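Aminoglycoside acetyltransferase meta-AAC0020 (Uncultured bacterium, PDB 5F47) acetylates aminoglycoside antibiotics, a resistance activity expected to draw its acetyl group from acetyl-coenzyme A as in other GNAT-fold enzymes. Local coordinates at the interface of chains A and B. Numbering follows the deposited sequence. Chains: chain A/B, aminoglycoside acetyltransferase meta-AAC0020.

Contact 1: the interface of chains A and B. Residues chain A 108, 112, 123, 125, 138, 141-144; chain B 153-154.
B:Tyr154 pushes its phenol ring into chain A, among A:Ile108, A:Pro143, A:Tyr138 and A:Val125. Its CG stands anti to its own carbonyl carbon (chi1 -51°), which sends the ring away from the strand and into the partner. A:Ile108 crosses the phenol at about a right angle and brings its CG2 methyl to 4.0 Å from the ring carbon CZ of B:Tyr154. A:Pro143 supplies its CA, 3.8 Å from CD2 of the same ring. Over one face, offset toward the rim, lies the side-chain amide nitrogen ND2 of A:Asn112, 3.3 Å from CD2 of B:Tyr154, with amide and ring planes 52° apart. At the tip, the phenol OH of B:Tyr154 hydrogen-bonds to A:Thr141 OG1 at 2.7 Å. This threonine hydroxyl in turn donates to the carbonyl of A:Tyr138, in its plane and on a lone pair, which fixes the hydroxyl's rotation. The backbone closes the rim: A:Val123 and B:Tyr154 form an antiparallel bridge with bonds of 3.0 Å from A:Val123 N to B:Tyr154 O and 2.8 Å from B:Tyr154 N to A:Val123 O. Beside it, A:Thr144 N reaches B:Tyr153 O at 2.7 Å, though bent at the hydrogen (133°). The site locks the end of strand 145-155 of chain B into its neighbour, probably stabilising a dimer.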
# COMPACT_ATOMS: atom_id res chain seq x y z
N ILE A 108 -17.15 0.52 -4.92
CA ILE A 108 -16.06 1.27 -5.56
C ILE A 108 -16.48 2.73 -5.76
O ILE A 108 -15.71 3.65 -5.45
CB ILE A 108 -15.64 0.62 -6.92
CG1 ILE A 108 -14.89 -0.71 -6.69
CG2 ILE A 108 -14.72 1.56 -7.71
CD1 ILE A 108 -13.52 -0.54 -6.01
N ASN A 112 -14.54 5.90 -4.00
CA ASN A 112 -13.89 6.94 -4.79
C ASN A 112 -14.53 8.31 -4.56
O ASN A 112 -13.84 9.33 -4.55
CB ASN A 112 -13.91 6.55 -6.27
CG ASN A 112 -12.95 5.42 -6.56
OD1 ASN A 112 -12.09 5.13 -5.73
ND2 ASN A 112 -13.08 4.77 -7.71
N VAL A 123 -6.83 6.64 -6.22
CA VAL A 123 -7.15 5.41 -5.50
C VAL A 123 -6.62 4.28 -6.36
O VAL A 123 -6.71 4.33 -7.58
CB VAL A 123 -8.66 5.26 -5.28
CG1 VAL A 123 -9.00 3.99 -4.53
CG2 VAL A 123 -9.25 6.47 -4.52
N VAL A 125 -5.84 -0.25 -6.68
CA VAL A 125 -6.19 -1.59 -6.20
C VAL A 125 -5.44 -2.63 -7.03
O VAL A 125 -5.12 -2.41 -8.19
CB VAL A 125 -7.73 -1.81 -6.27
CG1 VAL A 125 -8.22 -1.79 -7.70
CG2 VAL A 125 -8.13 -3.14 -5.61
N TYR A 138 -12.95 -5.12 -12.21
CA TYR A 138 -12.34 -3.80 -12.11
C TYR A 138 -12.40 -3.07 -13.45
O TYR A 138 -12.60 -1.86 -13.47
CB TYR A 138 -10.89 -3.89 -11.60
CG TYR A 138 -10.87 -4.26 -10.13
CD1 TYR A 138 -11.33 -3.37 -9.17
CD2 TYR A 138 -10.42 -5.50 -9.70
CE1 TYR A 138 -11.35 -3.70 -7.83
CE2 TYR A 138 -10.44 -5.84 -8.36
CZ TYR A 138 -10.90 -4.93 -7.43
OH TYR A 138 -10.91 -5.27 -6.09
N THR A 141 -15.48 -0.87 -13.84
CA THR A 141 -15.67 0.28 -12.95
C THR A 141 -15.05 1.57 -13.50
O THR A 141 -14.89 2.54 -12.77
CB THR A 141 -15.05 0.03 -11.55
OG1 THR A 141 -13.63 -0.14 -11.68
CG2 THR A 141 -15.64 -1.23 -10.92
N LYS A 142 -14.68 1.53 -14.78
CA LYS A 142 -14.12 2.69 -15.48
C LYS A 142 -12.86 3.26 -14.82
O LYS A 142 -12.79 4.45 -14.53
CB LYS A 142 -15.18 3.80 -15.58
CG LYS A 142 -16.40 3.42 -16.41
CD LYS A 142 -17.55 4.41 -16.21
CE LYS A 142 -18.21 4.23 -14.85
NZ LYS A 142 -19.28 5.24 -14.60
N PRO A 143 -11.84 2.42 -14.59
CA PRO A 143 -10.60 2.98 -14.03
C PRO A 143 -9.87 3.87 -15.04
O PRO A 143 -10.04 3.71 -16.25
CB PRO A 143 -9.76 1.75 -13.71
CG PRO A 143 -10.26 0.72 -14.70
CD PRO A 143 -11.73 0.97 -14.83
N THR A 144 -9.03 4.77 -14.53
CA THR A 144 -8.27 5.68 -15.38
C THR A 144 -7.18 4.92 -16.14
O THR A 144 -6.92 5.19 -17.32
CB THR A 144 -7.63 6.77 -14.52
OG1 THR A 144 -8.64 7.35 -13.68
CG2 THR A 144 -7.01 7.86 -15.40
N TYR B 153 -6.03 2.04 -11.45
CA TYR B 153 -5.88 3.38 -10.88
C TYR B 153 -7.10 4.23 -11.19
O TYR B 153 -7.54 4.26 -12.34
CB TYR B 153 -4.63 4.09 -11.46
CG TYR B 153 -3.36 3.34 -11.18
CD1 TYR B 153 -2.69 3.52 -9.97
CD2 TYR B 153 -2.81 2.48 -12.11
CE1 TYR B 153 -1.52 2.84 -9.70
CE2 TYR B 153 -1.64 1.79 -11.84
CZ TYR B 153 -1.01 1.98 -10.64
OH TYR B 153 0.16 1.29 -10.38
N TYR B 154 -7.60 4.91 -10.16
CA TYR B 154 -8.70 5.87 -10.32
C TYR B 154 -8.16 7.24 -9.94
O TYR B 154 -8.00 7.56 -8.77
CB TYR B 154 -9.88 5.49 -9.42
CG TYR B 154 -10.36 4.05 -9.54
CD1 TYR B 154 -9.81 3.03 -8.76
CD2 TYR B 154 -11.39 3.72 -10.40
CE1 TYR B 154 -10.26 1.72 -8.87
CE2 TYR B 154 -11.87 2.41 -10.50
CZ TYR B 154 -11.29 1.43 -9.74
OH TYR B 154 -11.75 0.13 -9.82

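Contact 2: the interface of chains A and B. Residues chain A 151-153; chain B 123-124, 143-147.
A:His151 and B:Glu147 pair as antiparallel strand partners through backbone bonds in both directions, 2.9 Å from A:His151 N to B:Glu147 O and 2.8 Å from B:Glu147 N to A:His151 O. The pairing continues with A:Tyr153 N donating to B:Ala145 O. A:Tyr153 O accepts B:Thr144 N at 2.8 Å, while the approach of B:Ala145 N to this oxygen is weak.

Among the apolar contacts, the imidazole of A:His151, its CG anti to the backbone N (chi1 170°), crosses B:Phe124 obliquely and touches ring carbon CD2 of B:Phe124 with CE1 at 3.4 Å. The ring of A:Phe152 runs alongside B:Glu146 and B:Pro143, pointing the same way as both; its CD2 lies 3.7 Å from the CB methylene of B:Glu146. The phenol of A:Tyr153, with CG between the backbone N and the carbonyl carbon (chi1 63°), extends past the B:Ala145 methyl, CZ to CB 3.6 Å, and brings CE1 near B:Thr144 CG2.

Polar side-chain contact is indirect. A water at the edge of the A:Tyr153 ring, in its plane, bridges the phenol OH (2.9 Å) to carboxylate oxygen OE2 of B:Glu147. The other oxygen, OE1, lies 4.3 Å from A:His151 NE2, with no direct bond; the carboxylate might nevertheless help to stabilise a protonated imidazole.

In the fold, strand 145-155 of chain A inserts between strands 122-128 and 145-155 of chain B, joining the two chains by antiparallel pairing.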
# COMPACT_ATOMS: atom_id res chain seq x y z
N HIS A 151 4.44 -8.39 -8.14
CA HIS A 151 4.37 -8.22 -6.70
C HIS A 151 5.34 -9.21 -6.03
O HIS A 151 5.28 -10.41 -6.28
CB HIS A 151 2.91 -8.44 -6.25
CG HIS A 151 2.72 -8.54 -4.77
ND1 HIS A 151 2.45 -7.44 -3.98
CD2 HIS A 151 2.67 -9.61 -3.95
CE1 HIS A 151 2.29 -7.83 -2.73
NE2 HIS A 151 2.42 -9.15 -2.68
N PHE A 152 6.23 -8.67 -5.21
CA PHE A 152 7.24 -9.46 -4.50
C PHE A 152 6.97 -9.37 -3.01
O PHE A 152 6.58 -8.32 -2.51
CB PHE A 152 8.66 -8.95 -4.77
CG PHE A 152 9.10 -9.02 -6.21
CD1 PHE A 152 8.87 -7.94 -7.06
CD2 PHE A 152 9.76 -10.13 -6.70
CE1 PHE A 152 9.28 -7.98 -8.40
CE2 PHE A 152 10.18 -10.18 -8.03
CZ PHE A 152 9.94 -9.09 -8.88
N TYR A 153 7.18 -10.45 -2.28
CA TYR A 153 7.14 -10.33 -0.83
C TYR A 153 8.23 -11.16 -0.17
O TYR A 153 8.78 -12.10 -0.76
CB TYR A 153 5.75 -10.69 -0.26
CG TYR A 153 5.30 -12.11 -0.47
CD1 TYR A 153 5.62 -13.10 0.44
CD2 TYR A 153 4.51 -12.44 -1.56
CE1 TYR A 153 5.19 -14.41 0.25
CE2 TYR A 153 4.07 -13.72 -1.75
CZ TYR A 153 4.41 -14.71 -0.85
OH TYR A 153 3.96 -15.98 -1.07
N VAL B 123 7.22 -8.09 4.36
CA VAL B 123 7.48 -6.85 3.64
C VAL B 123 7.13 -7.13 2.20
O VAL B 123 7.46 -8.18 1.69
CB VAL B 123 8.96 -6.44 3.76
CG1 VAL B 123 9.27 -5.22 2.93
CG2 VAL B 123 9.36 -6.20 5.22
N PHE B 124 6.43 -6.21 1.52
CA PHE B 124 6.20 -6.41 0.09
C PHE B 124 6.49 -5.16 -0.74
O PHE B 124 6.58 -4.05 -0.21
CB PHE B 124 4.76 -6.93 -0.18
CG PHE B 124 3.66 -5.96 0.18
CD1 PHE B 124 3.20 -5.85 1.49
CD2 PHE B 124 3.06 -5.19 -0.79
CE1 PHE B 124 2.16 -4.97 1.82
CE2 PHE B 124 2.01 -4.33 -0.47
CZ PHE B 124 1.57 -4.22 0.82
N PRO B 143 13.59 -12.76 -2.76
CA PRO B 143 12.21 -12.65 -2.29
C PRO B 143 11.62 -14.03 -2.04
O PRO B 143 12.03 -14.99 -2.70
CB PRO B 143 11.50 -11.96 -3.45
CG PRO B 143 12.25 -12.44 -4.67
CD PRO B 143 13.70 -12.50 -4.21
N THR B 144 10.66 -14.11 -1.13
CA THR B 144 10.02 -15.40 -0.84
C THR B 144 9.26 -15.89 -2.07
O THR B 144 9.33 -17.07 -2.42
CB THR B 144 9.08 -15.26 0.36
OG1 THR B 144 9.86 -14.84 1.48
CG2 THR B 144 8.43 -16.61 0.69
N ALA B 145 8.55 -14.97 -2.72
CA ALA B 145 7.80 -15.29 -3.91
C ALA B 145 7.56 -14.04 -4.74
O ALA B 145 7.77 -12.90 -4.29
CB ALA B 145 6.47 -15.93 -3.54
N GLU B 146 7.12 -14.28 -5.97
CA GLU B 146 6.65 -13.23 -6.86
C GLU B 146 5.32 -13.64 -7.46
O GLU B 146 5.07 -14.83 -7.73
CB GLU B 146 7.68 -12.90 -7.95
CG GLU B 146 7.98 -13.99 -8.95
CD GLU B 146 8.90 -13.48 -10.06
OE1 GLU B 146 8.41 -13.22 -11.19
OE2 GLU B 146 10.11 -13.36 -9.80
N GLU B 147 4.46 -12.65 -7.65
CA GLU B 147 3.11 -12.84 -8.19
C GLU B 147 2.86 -11.88 -9.34
O GLU B 147 3.19 -10.70 -9.25
CB GLU B 147 2.05 -12.63 -7.09
CG GLU B 147 2.23 -13.59 -5.92
CD GLU B 147 1.21 -13.43 -4.80
OE1 GLU B 147 0.53 -12.38 -4.74
OE2 GLU B 147 1.08 -14.37 -3.98
O HOH W 1 2.73 -16.60 -3.57

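The C-alpha centres of contact 1 and contact 2 lie about 24 Å apart. Both draw on strand 145-155, contributed by chain B in contact 1 and by both chains in contact 2, and both meet strand 122-128 and the 143-144 segment of the opposite chain. The interface is two-fold symmetric, so the contacts recur with the chains exchanged, while the Tyr153 side chain is turned differently in the two copies: Tyr153 of both meets its partner's Thr144, and Tyr154 of both enters the partner's pocket. The exchanged strands therefore tie the two GNAT folds together reciprocally, which suggests a stable dimer, although the structure alone does not show its state in solution.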